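Local coordinates for disulfide isomerase DsbG N-terminal domain-containing protein (Helicobacter pylori, PDB 3TDG) that is a Dsb-family protein with a thioredoxin fold that probably acts as a thiol-disulfide oxidoreductase, reducing or isomerising disulfide bonds in other proteins, at residues D213-S216 and I217-I221; Q163-L166 and T167-R170. All blocks are in the same frame, centred on the assembly; numbering follows the deposited sequence.

Interaction 1 of 2, residues D213-S216 and I217-I221; sequences DKIS and ILEKI. With FMT (formic acid), chain C.
I215 and E219 sit one helical turn apart and run alongside each other in the same direction. The branch methyl CG2 of I215 meets the E219 carboxylate, 3.6 Å from OE2. With chi1 at -60°, CG1 of I215 is directed back along the helix, and CG2, opposite the backbone N, points forward to E219. Beneath them the backbone bond from E219 N to I215 O is 2.9 Å long and nearly straight, with an N-H...O angle of 174°. The same i to i+4 pattern joins I217 N to D213 O, L218 N to K214 O and K220 N to S216 O, the last at 2.8 Å. I217 also lays CG1 against D213 O at 3.4 Å.

These residues belong to helix 211-222 of the thioredoxin-fold domain. One face of the helix is buried: L218 packs on M180 and V182 of strand 177-182, and I217 on M201 of helix 188-206. I215 packs on L173 of helix 169-175.

K214 is extended beyond CG, and its NZ donates a 2.6 Å hydrogen bond to O1 of a formic acid molecule, probably from the crystallisation liquor. E138 N and R205 also bind that molecule. E219 pairs with R170, and K220 with E200. On the exposed side S216 OG bonds back to E212 O.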
ATOM      1  N   ASP A 213     -41.866  -8.600  22.064  1.00 51.10           N
ATOM      2  CA  ASP A 213     -41.140  -8.567  23.328  1.00 50.25           C
ATOM      3  C   ASP A 213     -39.729  -8.033  23.126  1.00 49.13           C
ATOM      4  O   ASP A 213     -39.228  -7.271  23.949  1.00 49.11           O
ATOM      5  CB  ASP A 213     -41.037  -9.972  23.936  1.00 51.04           C
ATOM      6  CG  ASP A 213     -42.378 -10.533  24.403  1.00 52.70           C
ATOM      7  OD1 ASP A 213     -42.475 -11.774  24.481  1.00 55.95           O
ATOM      8  OD2 ASP A 213     -43.316  -9.762  24.714  1.00 54.55           O
ATOM      9  N   LYS A 214     -39.084  -8.459  22.043  1.00 47.62           N
ATOM     10  CA  LYS A 214     -37.709  -8.045  21.769  1.00 46.66           C
ATOM     11  C   LYS A 214     -37.658  -6.569  21.418  1.00 46.07           C
ATOM     12  O   LYS A 214     -36.813  -5.849  21.936  1.00 46.02           O
ATOM     13  CB  LYS A 214     -37.061  -8.913  20.693  1.00 45.47           C
ATOM     14  CG  LYS A 214     -36.817 -10.327  21.178  1.00 45.30           C
ATOM     15  CD  LYS A 214     -36.444 -11.277  20.058  1.00 45.06           C
ATOM     16  CE  LYS A 214     -36.255 -12.680  20.631  1.00 44.68           C
ATOM     17  NZ  LYS A 214     -35.970 -13.640  19.554  1.00 44.89           N
ATOM     18  N   ILE A 215     -38.596  -6.117  20.588  1.00 46.04           N
ATOM     19  CA  ILE A 215     -38.702  -4.686  20.259  1.00 45.69           C
ATOM     20  C   ILE A 215     -38.942  -3.849  21.503  1.00 45.47           C
ATOM     21  O   ILE A 215     -38.287  -2.824  21.678  1.00 45.85           O
ATOM     22  CB  ILE A 215     -39.763  -4.420  19.168  1.00 46.30           C
ATOM     23  CG1 ILE A 215     -39.381  -5.180  17.902  1.00 45.55           C
ATOM     24  CG2 ILE A 215     -39.894  -2.912  18.866  1.00 45.51           C
ATOM     25  CD1 ILE A 215     -40.425  -5.125  16.833  1.00 47.56           C
ATOM     26  N   SER A 216     -39.830  -4.304  22.391  1.00 45.02           N
ATOM     27  CA  SER A 216     -40.068  -3.600  23.653  1.00 45.47           C
ATOM     28  C   SER A 216     -38.817  -3.492  24.502  1.00 44.84           C
ATOM     29  O   SER A 216     -38.594  -2.468  25.132  1.00 45.22           O
ATOM     30  CB  SER A 216     -41.185  -4.253  24.481  1.00 45.70           C
ATOM     31  OG  SER A 216     -42.407  -4.131  23.796  1.00 47.88           O
ATOM     32  N   ILE A 217     -38.008  -4.550  24.527  1.00 43.92           N
ATOM     33  CA  ILE A 217     -36.730  -4.490  25.224  1.00 43.34           C
ATOM     34  C   ILE A 217     -35.877  -3.371  24.627  1.00 42.32           C
ATOM     35  O   ILE A 217     -35.310  -2.574  25.356  1.00 42.64           O
ATOM     36  CB  ILE A 217     -35.980  -5.863  25.176  1.00 43.75           C
ATOM     37  CG1 ILE A 217     -36.651  -6.848  26.139  1.00 44.82           C
ATOM     38  CG2 ILE A 217     -34.496  -5.695  25.497  1.00 42.86           C
ATOM     39  CD1 ILE A 217     -36.379  -8.315  25.809  1.00 46.54           C
ATOM     40  N   LEU A 218     -35.811  -3.309  23.303  1.00 41.54           N
ATOM     41  CA  LEU A 218     -35.001  -2.285  22.623  1.00 41.47           C
ATOM     42  C   LEU A 218     -35.499  -0.862  22.942  1.00 41.34           C
ATOM     43  O   LEU A 218     -34.726   0.004  23.335  1.00 40.80           O
ATOM     44  CB  LEU A 218     -34.964  -2.554  21.110  1.00 40.70           C
ATOM     45  CG  LEU A 218     -34.141  -3.769  20.645  1.00 40.66           C
ATOM     46  CD1 LEU A 218     -34.440  -4.112  19.191  1.00 38.96           C
ATOM     47  CD2 LEU A 218     -32.628  -3.554  20.853  1.00 37.73           C
ATOM     48  N   GLU A 219     -36.805  -0.650  22.792  1.00 42.20           N
ATOM     49  CA  GLU A 219     -37.442   0.639  23.110  1.00 42.93           C
ATOM     50  C   GLU A 219     -37.230   1.017  24.563  1.00 43.01           C
ATOM     51  O   GLU A 219     -36.838   2.149  24.872  1.00 43.05           O
ATOM     52  CB  GLU A 219     -38.931   0.597  22.748  1.00 43.31           C
ATOM     53  CG  GLU A 219     -39.148   0.387  21.258  1.00 45.05           C
ATOM     54  CD  GLU A 219     -40.614   0.250  20.866  1.00 49.84           C
ATOM     55  OE1 GLU A 219     -41.451  -0.094  21.729  1.00 51.50           O
ATOM     56  OE2 GLU A 219     -40.924   0.471  19.675  1.00 51.98           O
ATOM     57  N   LYS A 220     -37.425   0.054  25.462  1.00 43.09           N
ATOM     58  CA  LYS A 220     -37.192   0.299  26.887  1.00 43.16           C
ATOM     59  C   LYS A 220     -35.772   0.860  27.087  1.00 42.83           C
ATOM     60  O   LYS A 220     -35.601   1.918  27.716  1.00 43.51           O
ATOM     61  CB  LYS A 220     -37.430  -0.986  27.716  1.00 43.23           C
ATOM     62  CG  LYS A 220     -37.150  -0.844  29.236  1.00 46.00           C
ATOM     63  CD  LYS A 220     -37.337  -2.170  30.011  1.00 48.39           C
ATOM     64  CE  LYS A 220     -36.100  -3.079  29.905  1.00 50.44           C
ATOM     65  NZ  LYS A 220     -36.320  -4.435  30.511  1.00 52.61           N
ATOM     66  N   ILE A 221     -34.760   0.187  26.534  1.00 41.63           N
ATOM     67  CA  ILE A 221     -33.359   0.562  26.817  1.00 40.75           C
ATOM     68  C   ILE A 221     -32.862   1.759  25.986  1.00 40.37           C
ATOM     69  O   ILE A 221     -32.034   2.552  26.463  1.00 40.62           O
ATOM     70  CB  ILE A 221     -32.386  -0.678  26.726  1.00 41.18           C
ATOM     71  CG1 ILE A 221     -32.724  -1.690  27.829  1.00 42.23           C
ATOM     72  CG2 ILE A 221     -30.921  -0.247  26.831  1.00 40.12           C
ATOM     73  CD1 ILE A 221     -32.138  -3.084  27.636  1.00 44.35           C
TER
HETATM   74  C   FMT C 360     -33.089 -12.839  17.963  1.00 46.06           C
HETATM   75  O1  FMT C 360     -33.404 -13.356  19.050  1.00 46.54           O
HETATM   76  O2  FMT C 360     -31.934 -12.550  17.630  1.00 45.12           O

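Interaction 2 of 2, residues Q163-L166 and T167-R170; sequences QKEL and TKLR
The carbonyl oxygen of K164 is gripped twice by T167. The hydroxyl OG1 donates a short bond of 2.6 Å to K164 O, using an in-plane lone pair. The backbone N of T167 adds a weak bond to the same oxygen at 3.1 Å, with an N-H...O angle of 131°. T167 also makes a weak, longer bond from N to Q163 O. Its OG1 stands between the backbone N and the carbonyl carbon (chi1 67°), and from there it reaches back over the preceding turn. CG2 is left beside the backbone N, 3.5 Å from Q163 O.

The next two bonds span three residues instead of four. K168 N bonds to E165 O at 3.0 Å, and L169 N to L166 O at 3.1 Å. Both donors lie well above the plane of the carbonyl they meet. This tightened turn is the kink at which helix 160-167 gives way to helix 169-175. A CxxC pattern, C159 and C162, spans the start of the first helix, consistent with the active-site helix of a thioredoxin fold.

On the outer side K164 and K168 run side by side, while E165 lies roughly perpendicular to K168. K164 NZ and K168 NZ are 5.4 Å apart, like charges not in contact. E165 OE1, 4.9 Å from K168 NZ, may offset part of the charge on K168. E165 OE2 makes a weak hydrogen bond to H172.

The inner side is apolar. L166 CD1 touches L169 CD2 at 3.9 Å across the kink. L166 rests on M180 and L169 on V178, both of strand 177-182. Helix 211-222 packs alongside, with Y222 against L166 and I215 against L169.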
ATOM      1  N   GLN A 163     -32.308   6.295  17.568  1.00 40.06           N
ATOM      2  CA  GLN A 163     -33.613   6.278  18.229  1.00 41.60           C
ATOM      3  C   GLN A 163     -34.744   6.530  17.235  1.00 42.29           C
ATOM      4  O   GLN A 163     -35.772   5.857  17.281  1.00 41.85           O
ATOM      5  CB  GLN A 163     -33.679   7.317  19.339  1.00 42.11           C
ATOM      6  CG  GLN A 163     -32.986   6.946  20.618  1.00 43.49           C
ATOM      7  CD  GLN A 163     -33.074   8.079  21.618  1.00 48.29           C
ATOM      8  OE1 GLN A 163     -32.555   9.169  21.376  1.00 50.31           O
ATOM      9  NE2 GLN A 163     -33.767   7.841  22.736  1.00 49.18           N
ATOM     10  N   LYS A 164     -34.532   7.491  16.327  1.00 43.10           N
ATOM     11  CA  LYS A 164     -35.476   7.763  15.239  1.00 43.69           C
ATOM     12  C   LYS A 164     -35.590   6.566  14.299  1.00 43.40           C
ATOM     13  O   LYS A 164     -36.697   6.131  13.955  1.00 43.46           O
ATOM     14  CB  LYS A 164     -35.067   9.034  14.470  1.00 44.02           C
ATOM     15  CG  LYS A 164     -35.592   9.104  13.026  1.00 46.70           C
ATOM     16  CD  LYS A 164     -35.249  10.460  12.408  1.00 52.31           C
ATOM     17  CE  LYS A 164     -34.642  10.329  11.022  1.00 54.98           C
ATOM     18  NZ  LYS A 164     -33.440  11.199  10.956  1.00 55.59           N
ATOM     19  N   GLU A 165     -34.447   6.034  13.878  1.00 43.20           N
ATOM     20  CA  GLU A 165     -34.429   4.812  13.083  1.00 43.10           C
ATOM     21  C   GLU A 165     -35.186   3.664  13.792  1.00 42.87           C
ATOM     22  O   GLU A 165     -35.942   2.925  13.156  1.00 42.73           O
ATOM     23  CB  GLU A 165     -32.990   4.411  12.736  1.00 43.00           C
ATOM     24  CG  GLU A 165     -32.867   3.090  11.959  1.00 45.34           C
ATOM     25  CD  GLU A 165     -33.589   3.096  10.602  1.00 50.03           C
ATOM     26  OE1 GLU A 165     -33.534   4.113   9.886  1.00 50.64           O
ATOM     27  OE2 GLU A 165     -34.194   2.064  10.234  1.00 52.47           O
ATOM     28  N   LEU A 166     -35.010   3.535  15.103  1.00 42.82           N
ATOM     29  CA  LEU A 166     -35.727   2.496  15.855  1.00 43.39           C
ATOM     30  C   LEU A 166     -37.265   2.576  15.718  1.00 44.39           C
ATOM     31  O   LEU A 166     -37.938   1.546  15.700  1.00 44.18           O
ATOM     32  CB  LEU A 166     -35.290   2.482  17.317  1.00 43.10           C
ATOM     33  CG  LEU A 166     -35.912   1.412  18.226  1.00 43.35           C
ATOM     34  CD1 LEU A 166     -35.621   0.003  17.700  1.00 43.01           C
ATOM     35  CD2 LEU A 166     -35.463   1.579  19.654  1.00 39.52           C
ATOM     36  N   THR A 167     -37.821   3.784  15.591  1.00 45.42           N
ATOM     37  CA  THR A 167     -39.282   3.942  15.419  1.00 46.48           C
ATOM     38  C   THR A 167     -39.788   3.341  14.104  1.00 47.04           C
ATOM     39  O   THR A 167     -40.969   3.019  13.973  1.00 47.47           O
ATOM     40  CB  THR A 167     -39.750   5.431  15.537  1.00 46.54           C
ATOM     41  OG1 THR A 167     -39.239   6.191  14.432  1.00 47.40           O
ATOM     42  CG2 THR A 167     -39.270   6.063  16.836  1.00 45.96           C
ATOM     43  N   LYS A 168     -38.887   3.174  13.141  1.00 48.03           N
ATOM     44  CA  LYS A 168     -39.232   2.635  11.824  1.00 48.81           C
ATOM     45  C   LYS A 168     -39.113   1.119  11.740  1.00 49.63           C
ATOM     46  O   LYS A 168     -39.380   0.530  10.679  1.00 49.85           O
ATOM     47  CB  LYS A 168     -38.341   3.268  10.751  1.00 49.53           C
ATOM     48  CG  LYS A 168     -38.263   4.787  10.846  1.00 50.24           C
ATOM     49  CD  LYS A 168     -37.499   5.393   9.700  1.00 53.24           C
ATOM     50  CE  LYS A 168     -37.480   6.917   9.835  1.00 54.72           C
ATOM     51  NZ  LYS A 168     -36.745   7.565   8.715  1.00 56.94           N
ATOM     52  N   LEU A 169     -38.716   0.484  12.844  1.00 49.80           N
ATOM     53  CA  LEU A 169     -38.415  -0.953  12.835  1.00 50.40           C
ATOM     54  C   LEU A 169     -39.605  -1.835  12.428  1.00 50.69           C
ATOM     55  O   LEU A 169     -39.448  -2.699  11.575  1.00 50.41           O
ATOM     56  CB  LEU A 169     -37.813  -1.412  14.177  1.00 49.99           C
ATOM     57  CG  LEU A 169     -37.375  -2.873  14.302  1.00 50.09           C
ATOM     58  CD1 LEU A 169     -36.322  -3.236  13.253  1.00 48.66           C
ATOM     59  CD2 LEU A 169     -36.873  -3.147  15.729  1.00 48.96           C
ATOM     60  N   ARG A 170     -40.775  -1.611  13.032  1.00 52.22           N
ATOM     61  CA  ARG A 170     -42.003  -2.357  12.670  1.00 54.06           C
ATOM     62  C   ARG A 170     -42.399  -2.202  11.196  1.00 54.64           C
ATOM     63  O   ARG A 170     -42.954  -3.138  10.608  1.00 55.26           O
ATOM     64  CB  ARG A 170     -43.185  -1.986  13.576  1.00 54.05           C
ATOM     65  CG  ARG A 170     -43.130  -2.627  14.946  1.00 55.25           C
ATOM     66  CD  ARG A 170     -44.277  -2.168  15.822  1.00 56.17           C
ATOM     67  NE  ARG A 170     -44.080  -2.524  17.230  1.00 56.65           N
ATOM     68  CZ  ARG A 170     -43.490  -1.743  18.133  1.00 58.18           C
ATOM     69  NH1 ARG A 170     -43.013  -0.546  17.794  1.00 58.59           N
ATOM     70  NH2 ARG A 170     -43.369  -2.156  19.388  1.00 57.82           N
TER

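Interaction 2 lies on the two helices before strand 177-182, and interaction 1 on helix 211-222, which follows later and packs beside them. Both send leucines onto the same strand. The centres are about 11 Å apart, and the two contacts touch directly, through aliphatic packing and a 3.0 Å salt bridge from R170 NH1 to E219 OE2. Each is partly buried: leucines and isoleucines face the strand and neighbouring helices, the more exposed positions are mostly polar, and this one ion pair bridges the two contacts. Their backbones differ. Interaction 1 is regular helix throughout, whereas interaction 2 has a kink where the backbone bonds span three residues instead of four and a threonine hydroxyl joins in.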